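PDB 4GDI: neuraminidase from Influenza A virus, which is a neuraminidase-like viral ectodomain with a beta-propeller fold whose diverged putative active site suggests it may lack the sialidase activity of its relatives. Local coordinates for the glycan on Asn191. Residues are numbered along the deposited sequence; one frame, centred on the assembly and turned at random.

The glycan on Asn191. Residues 191-193, 195, 235. With NAG (2-acetamido-2-deoxy-beta-D-glucopyranose), chain B; NAG (2-acetamido-2-deoxy-beta-D-glucopyranose), chain C; FUC (alpha-L-fucopyranose), chain D.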
# COMPACT_ATOMS: atom_id res chain seq x y z
N ASN A 191 -15.81 -36.75 -24.01
CA ASN A 191 -15.59 -38.18 -24.12
C ASN A 191 -14.10 -38.46 -24.00
O ASN A 191 -13.35 -38.33 -24.96
CB ASN A 191 -16.14 -38.72 -25.43
CG ASN A 191 -15.89 -40.19 -25.59
OD1 ASN A 191 -15.44 -40.84 -24.65
ND2 ASN A 191 -16.17 -40.73 -26.77
N THR A 192 -13.68 -38.85 -22.81
CA THR A 192 -12.27 -39.07 -22.52
C THR A 192 -12.01 -40.55 -22.21
O THR A 192 -11.02 -40.90 -21.56
CB THR A 192 -11.83 -38.22 -21.31
OG1 THR A 192 -12.70 -38.49 -20.20
CG2 THR A 192 -11.88 -36.75 -21.64
N THR A 193 -12.89 -41.42 -22.69
CA THR A 193 -12.75 -42.84 -22.41
C THR A 193 -11.40 -43.34 -22.89
O THR A 193 -11.01 -43.09 -24.03
CB THR A 193 -13.87 -43.66 -23.07
OG1 THR A 193 -13.75 -43.59 -24.49
CG2 THR A 193 -15.25 -43.13 -22.64
N ILE A 195 -8.56 -42.43 -21.46
CA ILE A 195 -7.51 -41.54 -20.98
C ILE A 195 -7.87 -40.80 -19.69
O ILE A 195 -8.94 -41.01 -19.11
CB ILE A 195 -7.10 -40.50 -22.06
CG1 ILE A 195 -8.18 -39.42 -22.21
CG2 ILE A 195 -6.83 -41.22 -23.38
CD1 ILE A 195 -7.74 -38.22 -23.03
N ILE A 235 -10.25 -34.18 -29.07
CA ILE A 235 -9.11 -34.56 -28.25
C ILE A 235 -8.14 -35.30 -29.15
O ILE A 235 -8.52 -36.24 -29.84
CB ILE A 235 -9.52 -35.43 -27.06
CG1 ILE A 235 -10.30 -34.59 -26.05
CG2 ILE A 235 -8.28 -36.04 -26.41
CD1 ILE A 235 -10.71 -35.36 -24.82
C1 NAG B . -15.61 -42.07 -26.90
C2 NAG B . -16.24 -42.43 -28.24
C3 NAG B . -15.60 -43.65 -28.93
C4 NAG B . -14.08 -43.70 -28.74
C5 NAG B . -13.62 -43.26 -27.36
C6 NAG B . -12.11 -43.06 -27.38
C7 NAG B . -18.57 -41.83 -28.64
C8 NAG B . -19.92 -41.76 -27.99
N2 NAG B . -17.67 -42.63 -28.05
O3 NAG B . -15.85 -43.60 -30.32
O4 NAG B . -13.63 -45.02 -28.99
O5 NAG B . -14.20 -42.03 -27.01
O6 NAG B . -11.84 -42.22 -28.48
O7 NAG B . -18.35 -41.19 -29.67
C1 NAG C . -12.67 -45.04 -30.06
C2 NAG C . -11.95 -46.38 -30.06
C3 NAG C . -10.84 -46.37 -31.10
C4 NAG C . -11.43 -46.01 -32.46
C5 NAG C . -12.24 -44.72 -32.38
C6 NAG C . -12.92 -44.45 -33.72
C7 NAG C . -12.06 -47.42 -27.87
C8 NAG C . -11.53 -47.43 -26.46
N2 NAG C . -11.41 -46.66 -28.74
O3 NAG C . -10.21 -47.63 -31.16
O4 NAG C . -10.39 -45.85 -33.40
O5 NAG C . -13.21 -44.79 -31.35
O6 NAG C . -13.71 -43.28 -33.62
O7 NAG C . -13.05 -48.10 -28.17
C1 FUC D . -10.44 -41.89 -28.55
C2 FUC D . -10.24 -40.92 -29.71
C3 FUC D . -10.97 -39.61 -29.42
C4 FUC D . -10.47 -39.06 -28.10
C5 FUC D . -10.63 -40.11 -27.00
C6 FUC D . -10.08 -39.60 -25.68
O2 FUC D . -10.77 -41.49 -30.89
O3 FUC D . -10.71 -38.68 -30.45
O4 FUC D . -9.11 -38.72 -28.24
O5 FUC D . -9.96 -41.31 -27.36
O HOH W 1 -12.24 -36.27 -29.86
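The flat carboxamide of Asn191 carries the N-glycan on one edge: its ND2 is bonded to C1 of the first NAG (chain B) at 1.4 Å. At OD1, the hydroxyl OG1 of Thr193 arrives in the carbonyl plane, on a lone pair, at 3.2 Å. The backbone N of Thr193 approaches the same oxygen from above that plane, 31° out of it, although its N-H points nearly straight. Two donors thus help hold the amide's rotation within this Asn-Thr-Thr sequon, with CG anti to the backbone N (chi1 178°). The one hydroxyl hydrogen of OG1 is shared, or alternates, between OD1 and the NAG (chain B) ring oxygen O5, to which its hydrogen bond is weak.

The fucose, alpha-linked to O6 of this NAG as a core fucose, turns back onto the protein, which hides 115 of its 209 Å². Its O4 hydroxyl donates to the backbone O of Ile235 at 3.0 Å, well above the carbonyl plane. Water 1 lies 2.9 Å from fucose O3 and bridges it to the Ile235 backbone N. The fucose methyl C6 meets CD1 of Ile195 at 3.8 Å and CA of Thr192 at 3.9 Å.

NAG (chain C), beta-linked to O4 of the first sugar, is poorly ordered and barely held by the protein, which hides 14 of its 280 Å². The attachment loop follows strand 183-189 on the outer rim of the propeller, and the fucose spans from it to strand 233-236.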